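Local coordinates for protein inactive poly [ADP-ribose] polymerase RCD1 (Arabidopsis thaliana, PDB 5NGO) that carries an inactive poly(ADP-ribose) polymerase domain and is bound by the downy mildew effector HaRxL106, which suppresses plant immunity, at residues G19-L23 with D104-A110; I38-R42 with V77-G81; F46-V50 with C126-M130; A141-S145 with V165-N169. All blocks are in the same frame, centred on the assembly; numbering follows the deposited sequence.

Interaction 1 (G19-L23 with D104-A110); sequences GTASL and DCPYFSA
Gly19 and Tyr107 share the one hydrogen bond that links these two loops. Tyr107 N donates to Gly19 O over 3.1 Å. The bond is bent, with an N-H...O angle of 142°. The donor stands above the carbonyl plane, 37° out of it, and not on a lone pair. Gly19 O also lies at the edge of the tyrosine ring, in its plane, 3.4 Å from Tyr107 CD2. Pro106 CD comes to 3.5 Å from Gly19 O. One carbonyl oxygen therefore meets an N-H, a ring edge and a proline ring.

Ser22 OG reaches the root of the tyrosine, 3.4 Å from Tyr107 CB. Tyr107 CG sits between its backbone N and carbonyl carbon (chi1 68°), which sets one face of the ring over Cys105 O, offset toward the ring's edge. Leu23 crosses Tyr107 at about a right angle. Its CD1 packs on Ala110 CB at 3.7 Å. Thr20 meets Pro106 in the same crosswise manner, with CG2 4.0 Å from Pro106 CG.

Backbone turns position these groups. Leu23 N bonds to Thr20 O, and Phe108 N bonds to Cys105 O. Thr20 OG1 bonds back to Phe16 O of helix 9-19. Beyond the contact, Pro106 touches Trp66 of strand 62-68 and Met123 of strand 121-129. The contact thus joins the chain that follows helix 9-19 to a loop lying against the central sheet.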
loop_
_atom_site.group_PDB
_atom_site.type_symbol
_atom_site.label_atom_id
_atom_site.label_comp_id
_atom_site.label_asym_id
_atom_site.label_seq_id
_atom_site.Cartn_x
_atom_site.Cartn_y
_atom_site.Cartn_z
ATOM N N GLY A 19 13.981 -6.231 0.032
ATOM C CA GLY A 19 13.498 -5.102 0.812
ATOM C C GLY A 19 13.439 -5.266 2.307
ATOM O O GLY A 19 13.271 -4.274 2.992
ATOM N N THR A 20 13.549 -6.494 2.827
ATOM C CA THR A 20 13.583 -6.743 4.279
ATOM C C THR A 20 14.922 -7.309 4.749
ATOM O O THR A 20 15.039 -7.742 5.909
ATOM C CB THR A 20 12.450 -7.721 4.712
ATOM O OG1 THR A 20 12.537 -8.938 3.949
ATOM C CG2 THR A 20 11.084 -7.082 4.519
ATOM N N ALA A 21 15.938 -7.292 3.888
ATOM C CA ALA A 21 17.259 -7.897 4.204
ATOM C C ALA A 21 17.907 -7.343 5.477
ATOM O O ALA A 21 18.510 -8.088 6.240
ATOM C CB ALA A 21 18.212 -7.730 3.026
ATOM N N SER A 22 17.768 -6.037 5.705
ATOM C CA SER A 22 18.286 -5.380 6.916
ATOM C C SER A 22 17.765 -5.941 8.248
ATOM O O SER A 22 18.398 -5.728 9.274
ATOM C CB SER A 22 18.039 -3.856 6.864
ATOM O OG SER A 22 16.679 -3.513 6.549
ATOM N N LEU A 23 16.625 -6.633 8.237
ATOM C CA LEU A 23 16.053 -7.223 9.454
ATOM C C LEU A 23 16.599 -8.621 9.773
ATOM O O LEU A 23 16.282 -9.167 10.833
ATOM C CB LEU A 23 14.526 -7.294 9.348
ATOM C CG LEU A 23 13.802 -5.987 8.985
ATOM C CD1 LEU A 23 12.322 -6.262 8.774
ATOM C CD2 LEU A 23 14.020 -4.901 10.032
ATOM N N ASP A 104 10.621 -0.537 -2.277
ATOM C CA ASP A 104 11.939 -1.039 -1.867
ATOM C C ASP A 104 12.196 -0.924 -0.353
ATOM O O ASP A 104 13.281 -1.251 0.099
ATOM C CB ASP A 104 13.055 -0.381 -2.692
ATOM C CG ASP A 104 13.098 1.144 -2.549
ATOM O OD1 ASP A 104 12.136 1.753 -2.011
ATOM O OD2 ASP A 104 14.109 1.741 -2.965
ATOM N N CYS A 105 11.171 -0.532 0.417
ATOM C CA CYS A 105 11.297 -0.240 1.849
ATOM C C CYS A 105 10.430 -1.060 2.801
ATOM O O CYS A 105 10.138 -0.586 3.893
ATOM C CB CYS A 105 10.917 1.226 2.089
ATOM S SG CYS A 105 12.073 2.351 1.347
ATOM N N PRO A 106 10.039 -2.292 2.438
ATOM C CA PRO A 106 9.173 -2.991 3.402
ATOM C C PRO A 106 9.780 -3.229 4.808
ATOM O O PRO A 106 9.010 -3.404 5.753
ATOM C CB PRO A 106 8.849 -4.311 2.700
ATOM C CG PRO A 106 9.942 -4.504 1.707
ATOM C CD PRO A 106 10.401 -3.149 1.300
ATOM N N TYR A 107 11.118 -3.189 4.957
ATOM C CA TYR A 107 11.756 -3.235 6.295
ATOM C C TYR A 107 11.188 -2.212 7.276
ATOM O O TYR A 107 11.182 -2.444 8.491
ATOM C CB TYR A 107 13.294 -3.054 6.244
ATOM C CG TYR A 107 13.784 -1.674 5.823
ATOM C CD1 TYR A 107 13.939 -0.641 6.764
ATOM C CD2 TYR A 107 14.110 -1.402 4.503
ATOM C CE1 TYR A 107 14.380 0.616 6.388
ATOM C CE2 TYR A 107 14.562 -0.134 4.111
ATOM C CZ TYR A 107 14.696 0.867 5.060
ATOM O OH TYR A 107 15.127 2.121 4.700
ATOM N N PHE A 108 10.744 -1.077 6.730
ATOM C CA PHE A 108 10.227 0.051 7.495
ATOM C C PHE A 108 8.957 -0.283 8.288
ATOM O O PHE A 108 8.771 0.220 9.383
ATOM C CB PHE A 108 9.942 1.212 6.523
ATOM C CG PHE A 108 10.129 2.571 7.090
ATOM C CD1 PHE A 108 11.367 3.188 7.061
ATOM C CD2 PHE A 108 9.034 3.267 7.600
ATOM C CE1 PHE A 108 11.522 4.498 7.548
ATOM C CE2 PHE A 108 9.173 4.572 8.090
ATOM C CZ PHE A 108 10.417 5.183 8.065
ATOM N N SER A 109 8.072 -1.098 7.719
ATOM C CA SER A 109 6.779 -1.389 8.348
ATOM C C SER A 109 6.508 -2.882 8.629
ATOM O O SER A 109 5.424 -3.235 9.112
ATOM C CB SER A 109 5.662 -0.780 7.501
ATOM O OG SER A 109 5.643 -1.301 6.189
ATOM N N ALA A 110 7.494 -3.748 8.381
ATOM C CA ALA A 110 7.362 -5.185 8.634
ATOM C C ALA A 110 6.960 -5.519 10.073
ATOM O O ALA A 110 6.085 -6.357 10.294
ATOM C CB ALA A 110 8.640 -5.913 8.264
#

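Interaction 2 (I38-R42 with V77-G81); sequences IAEAR and VMMQG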
loop_
_atom_site.group_PDB
_atom_site.type_symbol
_atom_site.label_atom_id
_atom_site.label_comp_id
_atom_site.label_asym_id
_atom_site.label_seq_id
_atom_site.Cartn_x
_atom_site.Cartn_y
_atom_site.Cartn_z
ATOM N N ILE A 38 -15.143 -10.289 -7.427
ATOM C CA ILE A 38 -15.096 -8.979 -6.796
ATOM C C ILE A 38 -13.739 -8.322 -7.006
ATOM O O ILE A 38 -13.683 -7.140 -7.321
ATOM C CB ILE A 38 -15.457 -9.038 -5.290
ATOM C CG1 ILE A 38 -16.930 -9.432 -5.130
ATOM C CG2 ILE A 38 -15.235 -7.678 -4.615
ATOM C CD1 ILE A 38 -17.325 -9.738 -3.701
ATOM N N ALA A 39 -12.655 -9.080 -6.833
ATOM C CA ALA A 39 -11.313 -8.561 -7.111
ATOM C C ALA A 39 -11.169 -8.098 -8.556
ATOM O O ALA A 39 -10.594 -7.073 -8.805
ATOM C CB ALA A 39 -10.247 -9.587 -6.754
ATOM N N GLU A 40 -11.712 -8.844 -9.495
ATOM C CA GLU A 40 -11.739 -8.435 -10.917
ATOM C C GLU A 40 -12.529 -7.144 -11.134
ATOM O O GLU A 40 -12.045 -6.250 -11.839
ATOM C CB GLU A 40 -12.283 -9.547 -11.809
ATOM C CG GLU A 40 -11.307 -10.714 -11.912
ATOM C CD GLU A 40 -11.877 -11.975 -12.552
ATOM O OE1 GLU A 40 -13.023 -11.951 -13.087
ATOM O OE2 GLU A 40 -11.130 -12.984 -12.538
ATOM N N ALA A 41 -13.711 -7.040 -10.521
ATOM C CA ALA A 41 -14.504 -5.818 -10.623
ATOM C C ALA A 41 -13.782 -4.631 -9.978
ATOM O O ALA A 41 -13.811 -3.519 -10.514
ATOM C CB ALA A 41 -15.884 -6.003 -10.009
ATOM N N ARG A 42 -13.117 -4.883 -8.852
ATOM C CA ARG A 42 -12.327 -3.855 -8.173
ATOM C C ARG A 42 -11.096 -3.424 -8.970
ATOM O O ARG A 42 -10.710 -2.266 -8.914
ATOM C CB ARG A 42 -11.935 -4.318 -6.766
ATOM C CG ARG A 42 -11.221 -3.240 -5.960
ATOM C CD ARG A 42 -11.285 -3.465 -4.475
ATOM N NE ARG A 42 -12.636 -3.244 -3.940
ATOM C CZ ARG A 42 -13.207 -2.057 -3.711
ATOM N NH1 ARG A 42 -12.564 -0.917 -3.981
ATOM N NH2 ARG A 42 -14.449 -2.018 -3.228
ATOM N N VAL A 77 -11.338 -7.214 2.839
ATOM C CA VAL A 77 -10.741 -6.110 2.052
ATOM C C VAL A 77 -11.254 -5.831 0.648
ATOM O O VAL A 77 -11.340 -4.731 0.306
ATOM C CB VAL A 77 -9.198 -6.221 2.030
ATOM C CG1 VAL A 77 -8.719 -7.194 0.956
ATOM C CG2 VAL A 77 -8.553 -4.852 1.855
ATOM N N MET A 78 -11.667 -6.860 -0.098
ATOM C CA MET A 78 -12.126 -6.685 -1.480
ATOM C C MET A 78 -13.538 -6.143 -1.621
ATOM O O MET A 78 -13.767 -5.272 -2.446
ATOM C CB MET A 78 -11.970 -7.985 -2.282
ATOM C CG MET A 78 -10.480 -8.302 -2.580
ATOM S SD MET A 78 -9.929 -7.266 -4.000
ATOM C CE MET A 78 -8.326 -6.705 -3.433
ATOM N N MET A 79 -14.480 -6.664 -0.850
ATOM C CA MET A 79 -15.909 -6.338 -1.045
ATOM C C MET A 79 -16.310 -4.980 -0.442
ATOM O O MET A 79 -17.003 -4.201 -1.099
ATOM C CB MET A 79 -16.782 -7.453 -0.463
ATOM C CG MET A 79 -18.228 -7.439 -0.951
ATOM S SD MET A 79 -19.036 -9.045 -0.949
ATOM C CE MET A 79 -18.482 -9.825 0.576
ATOM N N GLN A 80 -15.869 -4.709 0.780
ATOM C CA GLN A 80 -16.264 -3.502 1.502
ATOM C C GLN A 80 -15.240 -2.353 1.437
ATOM O O GLN A 80 -15.521 -1.252 1.883
ATOM C CB GLN A 80 -16.601 -3.852 2.954
ATOM C CG GLN A 80 -17.684 -4.910 3.089
ATOM C CD GLN A 80 -17.409 -5.841 4.239
ATOM O OE1 GLN A 80 -17.573 -7.064 4.133
ATOM N NE2 GLN A 80 -17.023 -5.272 5.379
ATOM N N GLY A 81 -14.065 -2.613 0.869
ATOM C CA GLY A 81 -13.003 -1.618 0.721
ATOM C C GLY A 81 -11.898 -1.585 1.776
ATOM O O GLY A 81 -11.771 -2.489 2.617
#
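The start of the long helix 37-57 packs here against the short, weakly bonded helix 77-80 of the PARP catalytic fold, with Arg42 bonded to Met78. Arg42 NE donates to Met78 O over 2.8 Å, with an N-H...O angle of 148°. The donor lies in the carbonyl plane, on a lone pair. The oxygen is tilted 20° from the guanidinium plane. Arg42 leaves its helix with CG anti to the backbone N and bends at chi3 (-71°), which turns NE toward the short helix. Gly81 CA lies over one face of the guanidinium, toward its rim.

Met78 crosses Arg42 obliquely and reaches helix 37-57 with its sulfur. Its chain is bent at chi2 and chi3, and SD rests 3.6 Å from Ala39 CB. Ile38 uses two branches. CG2 lies 3.6 Å from Met78 O, on the carbonyl that Arg42 holds. CD1 reaches Met79 SD at 3.3 Å. Gly81 then leaves the helical conformation with positive phi.

Phe34, in a loop, touches both Ala39 and Met78. Strand 174-182 lies beside the contact: Phe175 meets Arg42 and Met78, and Pro176 meets Met78. The two helices thus meet next to one strand of the central sheet.

Interaction 3 (F46-V50 with C126-M130); sequences FQKQV and CRVIM
Phe46 drops from helix 37-57 onto Arg127 and Ile129 of strand 121-129, an alpha-on-beta contact of the PARP catalytic fold. The local axes are 9.7 Å apart and cross at 31°, with the two chains running in roughly the same direction. Phe46 CG is anti to the backbone N (chi1 178°), and this carries the ring down to the sheet. Its CZ meets Arg127 CB at 3.5 Å, and its CE1 meets Ile129 CG1 at 3.6 Å. The same ring also touches Phe175 of the neighbouring strand 174-182.

Gln47 is extended beyond CG, and its end comes nearer to Arg127. Its NE2 is 4.0 Å from Arg127 NH1, with the amide and guanidinium planes 60° apart. The firm polar partner of Arg127 is elsewhere: NH2 forms a salt bridge with Glu177. Gln49 offers its aliphatic part, with CG 3.6 Å from Ile129 CD1. Its chain bends at chi2, and the amide NE2 bonds to Thr53 OG1 in the same helix. Val50 follows with CG2, 3.6 Å from Ile129 CD1.

Gln49 and Val50 thus meet the same methyl. Phe46 is its third helix partner: Ile129 CD1 makes a CH-pi contact over one ring face, offset toward the ring's edge, 4.0 Å from the centroid.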
loop_
_atom_site.group_PDB
_atom_site.type_symbol
_atom_site.label_atom_id
_atom_site.label_comp_id
_atom_site.label_asym_id
_atom_site.label_seq_id
_atom_site.Cartn_x
_atom_site.Cartn_y
_atom_site.Cartn_z
ATOM N N PHE A 46 -10.325 0.371 -10.457
ATOM C CA PHE A 46 -8.980 0.953 -10.333
ATOM C C PHE A 46 -8.417 1.355 -11.698
ATOM O O PHE A 46 -7.911 2.463 -11.836
ATOM C CB PHE A 46 -8.044 -0.062 -9.621
ATOM C CG PHE A 46 -6.619 0.396 -9.472
ATOM C CD1 PHE A 46 -6.229 1.153 -8.383
ATOM C CD2 PHE A 46 -5.652 0.039 -10.411
ATOM C CE1 PHE A 46 -4.905 1.571 -8.229
ATOM C CE2 PHE A 46 -4.329 0.447 -10.261
ATOM C CZ PHE A 46 -3.966 1.214 -9.166
ATOM N N GLN A 47 -8.521 0.480 -12.700
ATOM C CA GLN A 47 -8.007 0.777 -14.046
ATOM C C GLN A 47 -8.748 1.915 -14.747
ATOM O O GLN A 47 -8.153 2.604 -15.577
ATOM C CB GLN A 47 -7.966 -0.489 -14.921
ATOM C CG GLN A 47 -6.768 -1.367 -14.575
ATOM C CD GLN A 47 -6.796 -2.747 -15.219
ATOM O OE1 GLN A 47 -7.851 -3.272 -15.601
ATOM N NE2 GLN A 47 -5.617 -3.374 -15.302
ATOM N N LYS A 48 -10.015 2.138 -14.395
ATOM C CA LYS A 48 -10.726 3.326 -14.881
ATOM C C LYS A 48 -10.219 4.591 -14.210
ATOM O O LYS A 48 -10.114 5.616 -14.863
ATOM C CB LYS A 48 -12.232 3.212 -14.695
ATOM C CG LYS A 48 -12.892 2.393 -15.774
ATOM C CD LYS A 48 -12.894 3.027 -17.180
ATOM C CE LYS A 48 -13.116 1.900 -18.160
ATOM N NZ LYS A 48 -12.966 2.379 -19.564
ATOM N N GLN A 49 -9.916 4.528 -12.920
ATOM C CA GLN A 49 -9.310 5.669 -12.238
ATOM C C GLN A 49 -7.917 5.985 -12.802
ATOM O O GLN A 49 -7.523 7.154 -12.845
ATOM C CB GLN A 49 -9.243 5.434 -10.717
ATOM C CG GLN A 49 -8.712 6.611 -9.907
ATOM C CD GLN A 49 -9.613 7.837 -10.048
ATOM O OE1 GLN A 49 -10.791 7.805 -9.687
ATOM N NE2 GLN A 49 -9.027 8.935 -10.522
ATOM N N VAL A 50 -7.184 4.952 -13.236
ATOM C CA VAL A 50 -5.882 5.127 -13.891
ATOM C C VAL A 50 -6.057 5.952 -15.165
ATOM O O VAL A 50 -5.333 6.921 -15.367
ATOM C CB VAL A 50 -5.191 3.760 -14.199
ATOM C CG1 VAL A 50 -3.967 3.938 -15.098
ATOM C CG2 VAL A 50 -4.775 3.064 -12.912
ATOM N N CYS A 126 0.243 -3.494 -2.914
ATOM C CA CYS A 126 -0.801 -2.742 -3.615
ATOM C C CYS A 126 -0.268 -1.987 -4.827
ATOM O O CYS A 126 0.904 -1.605 -4.863
ATOM C CB CYS A 126 -1.389 -1.698 -2.691
ATOM S SG CYS A 126 -2.171 -2.331 -1.218
ATOM N N ARG A 127 -1.144 -1.797 -5.802
ATOM C CA ARG A 127 -0.941 -0.788 -6.841
ATOM C C ARG A 127 -1.555 0.486 -6.295
ATOM O O ARG A 127 -2.663 0.455 -5.776
ATOM C CB ARG A 127 -1.669 -1.155 -8.124
ATOM C CG ARG A 127 -1.422 -2.551 -8.631
ATOM C CD ARG A 127 -1.795 -2.677 -10.088
ATOM N NE ARG A 127 -1.848 -4.063 -10.521
ATOM C CZ ARG A 127 -2.286 -4.472 -11.715
ATOM N NH1 ARG A 127 -2.710 -3.600 -12.626
ATOM N NH2 ARG A 127 -2.247 -5.770 -12.014
ATOM N N VAL A 128 -0.817 1.586 -6.376
ATOM C CA VAL A 128 -1.279 2.881 -5.906
ATOM C C VAL A 128 -1.139 3.885 -7.035
ATOM O O VAL A 128 -0.073 3.995 -7.654
ATOM C CB VAL A 128 -0.471 3.390 -4.698
ATOM C CG1 VAL A 128 -1.072 4.673 -4.156
ATOM C CG2 VAL A 128 -0.388 2.321 -3.618
ATOM N N ILE A 129 -2.220 4.620 -7.279
ATOM C CA ILE A 129 -2.214 5.749 -8.209
ATOM C C ILE A 129 -1.757 6.968 -7.423
ATOM O O ILE A 129 -2.527 7.572 -6.675
ATOM C CB ILE A 129 -3.605 6.000 -8.795
ATOM C CG1 ILE A 129 -4.069 4.776 -9.599
ATOM C CG2 ILE A 129 -3.602 7.240 -9.683
ATOM C CD1 ILE A 129 -5.567 4.765 -9.878
ATOM N N MET A 130 -0.488 7.321 -7.591
ATOM C CA MET A 130 0.084 8.445 -6.865
ATOM C C MET A 130 -0.154 9.766 -7.587
ATOM O O MET A 130 -0.180 10.808 -6.938
ATOM C CB MET A 130 1.574 8.215 -6.625
ATOM C CG MET A 130 1.846 7.164 -5.552
ATOM S SD MET A 130 1.091 7.479 -3.959
ATOM C CE MET A 130 1.725 9.071 -3.523
#

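Interaction 4 (A141-S145 with V165-N169); sequences AQFFS and VWNIN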
loop_
_atom_site.group_PDB
_atom_site.type_symbol
_atom_site.label_atom_id
_atom_site.label_comp_id
_atom_site.label_asym_id
_atom_site.label_seq_id
_atom_site.Cartn_x
_atom_site.Cartn_y
_atom_site.Cartn_z
ATOM N N ALA A 141 -2.417 17.839 10.870
ATOM C CA ALA A 141 -3.857 17.976 10.617
ATOM C C ALA A 141 -4.283 17.815 9.149
ATOM O O ALA A 141 -5.449 18.055 8.843
ATOM C CB ALA A 141 -4.336 19.327 11.143
ATOM N N GLN A 142 -3.377 17.435 8.242
ATOM C CA GLN A 142 -3.748 17.322 6.822
ATOM C C GLN A 142 -4.499 16.005 6.617
ATOM O O GLN A 142 -4.056 14.955 7.075
ATOM C CB GLN A 142 -2.525 17.405 5.893
ATOM C CG GLN A 142 -2.871 17.593 4.421
ATOM C CD GLN A 142 -1.671 17.882 3.525
ATOM O OE1 GLN A 142 -0.553 18.012 3.999
ATOM N NE2 GLN A 142 -1.910 17.997 2.217
ATOM N N PHE A 143 -5.665 16.086 5.982
ATOM C CA PHE A 143 -6.455 14.903 5.599
ATOM C C PHE A 143 -6.853 14.909 4.115
ATOM O O PHE A 143 -7.543 13.997 3.657
ATOM C CB PHE A 143 -7.678 14.730 6.521
ATOM C CG PHE A 143 -8.640 15.896 6.513
ATOM C CD1 PHE A 143 -8.366 17.050 7.248
ATOM C CD2 PHE A 143 -9.844 15.821 5.815
ATOM C CE1 PHE A 143 -9.246 18.126 7.253
ATOM C CE2 PHE A 143 -10.742 16.885 5.831
ATOM C CZ PHE A 143 -10.442 18.042 6.551
ATOM N N PHE A 144 -6.372 15.899 3.364
ATOM C CA PHE A 144 -6.577 15.945 1.937
ATOM C C PHE A 144 -5.450 16.689 1.217
ATOM O O PHE A 144 -4.593 17.303 1.833
ATOM C CB PHE A 144 -7.964 16.510 1.591
ATOM C CG PHE A 144 -8.170 17.960 1.964
ATOM C CD1 PHE A 144 -8.673 18.299 3.218
ATOM C CD2 PHE A 144 -7.871 18.988 1.061
ATOM C CE1 PHE A 144 -8.889 19.642 3.570
ATOM C CE2 PHE A 144 -8.077 20.327 1.415
ATOM C CZ PHE A 144 -8.583 20.653 2.666
ATOM N N SER A 145 -5.457 16.579 -0.105
ATOM C CA SER A 145 -4.498 17.230 -0.975
ATOM C C SER A 145 -4.270 18.696 -0.605
ATOM O O SER A 145 -5.214 19.468 -0.501
ATOM C CB SER A 145 -5.005 17.159 -2.413
ATOM O OG SER A 145 -4.028 17.646 -3.305
ATOM N N VAL A 165 -2.142 8.085 1.082
ATOM C CA VAL A 165 -3.299 8.195 0.201
ATOM C C VAL A 165 -4.438 8.750 1.047
ATOM O O VAL A 165 -4.783 8.172 2.092
ATOM C CB VAL A 165 -3.673 6.839 -0.409
ATOM C CG1 VAL A 165 -4.978 6.926 -1.171
ATOM C CG2 VAL A 165 -2.550 6.346 -1.298
ATOM N N TRP A 166 -5.015 9.871 0.602
ATOM C CA TRP A 166 -6.073 10.564 1.389
ATOM C C TRP A 166 -7.342 9.718 1.442
ATOM O O TRP A 166 -7.607 8.935 0.536
ATOM C CB TRP A 166 -6.389 11.946 0.815
ATOM C CG TRP A 166 -5.160 12.760 0.601
ATOM C CD1 TRP A 166 -4.634 13.169 -0.600
ATOM C CD2 TRP A 166 -4.247 13.196 1.611
ATOM N NE1 TRP A 166 -3.473 13.860 -0.388
ATOM C CE2 TRP A 166 -3.208 13.884 0.959
ATOM C CE3 TRP A 166 -4.215 13.075 3.007
ATOM C CZ2 TRP A 166 -2.151 14.471 1.658
ATOM C CZ3 TRP A 166 -3.170 13.649 3.704
ATOM C CH2 TRP A 166 -2.146 14.344 3.029
ATOM N N ASN A 167 -8.123 9.882 2.507
ATOM C CA ASN A 167 -9.323 9.064 2.725
ATOM C C ASN A 167 -10.263 9.041 1.527
ATOM O O ASN A 167 -10.714 7.970 1.136
ATOM C CB ASN A 167 -10.052 9.500 3.993
ATOM C CG ASN A 167 -9.353 9.003 5.257
ATOM O OD1 ASN A 167 -8.236 8.489 5.208
ATOM N ND2 ASN A 167 -10.004 9.158 6.402
ATOM N N ILE A 168 -10.491 10.192 0.921
ATOM C CA ILE A 168 -11.321 10.315 -0.276
ATOM C C ILE A 168 -10.869 9.403 -1.440
ATOM O O ILE A 168 -11.681 8.948 -2.239
ATOM C CB ILE A 168 -11.456 11.797 -0.770
ATOM C CG1 ILE A 168 -10.108 12.464 -1.120
ATOM C CG2 ILE A 168 -12.281 12.643 0.185
ATOM C CD1 ILE A 168 -10.239 13.570 -2.133
ATOM N N ASN A 169 -9.572 9.124 -1.511
ATOM C CA ASN A 169 -8.991 8.353 -2.604
ATOM C C ASN A 169 -8.796 6.867 -2.288
ATOM O O ASN A 169 -8.362 6.125 -3.161
ATOM C CB ASN A 169 -7.640 8.969 -2.984
ATOM C CG ASN A 169 -7.768 10.382 -3.563
ATOM O OD1 ASN A 169 -8.809 10.765 -4.092
ATOM N ND2 ASN A 169 -6.701 11.163 -3.451
#
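Trp166 lays one indole face against the backbone of Phe144 and Ser145. This joins two loops of the PARP catalytic fold at the surface, although Trp166 itself is buried. Phe144 C sits 3.6 Å above the ring plane, over its centre. Ser145 N is 3.4 Å above the same face, toward the rim. Gln142 approaches obliquely at the six-membered end, its amide plane only 22° from that of the indole. Phe143 and Phe144 point away from the tryptophan and pack on each other. Phe144 CD1 lies 3.6 Å above the centre of the Phe143 ring, so an edge meets a face.

Loop 141-145 follows strand 134-135, and segment 165-169 lies in the loop between strands 162-165 and 174-182. Trp166 CG is anti to the carbonyl carbon (chi1 -51°), which swings the indole under the loop. Its CE3 comes to 3.4 Å from Phe143 C. Ser145 N and Trp166 NE1 are close but are both donors, so the indole N-H gains no bond there.

Other bonds fix the loop over the ring. Ser145 OG bonds to Gly147 O and Tyr150 O. Gln142 NE2 bonds to Glu134 OE1 as well as to its own loop. The extended Gln142 chain runs past Trp166 CH2, with CG 3.6 Å from it. Gln142 NE2 then donates to Phe144 O over 2.8 Å at an N-H...O angle of 157°.

How the interactions relate
Interactions 2 and 3 both use helix 37-57, about 13 Å apart between centres. Interaction 2 joins its start to a second helix through one side-chain-to-carbonyl bond and packing on two methionines. Interaction 3 sets its middle on the sheet by apolar and CH-pi contact. Interactions 1 and 4 join loops instead. Interactions 1, 2 and 3 are partly buried; interaction 4 lies at the surface. Interaction 1 rests on a backbone bond and apolar packing, interaction 4 on an indole face under a peptide. Interactions 3 and 4 touch directly, Val128 CG1 to Val165 CG2 at 3.6 Å. Interaction 1 lies across the chain's centre from interactions 2 and 3, with centres about 27 and 24 Å away.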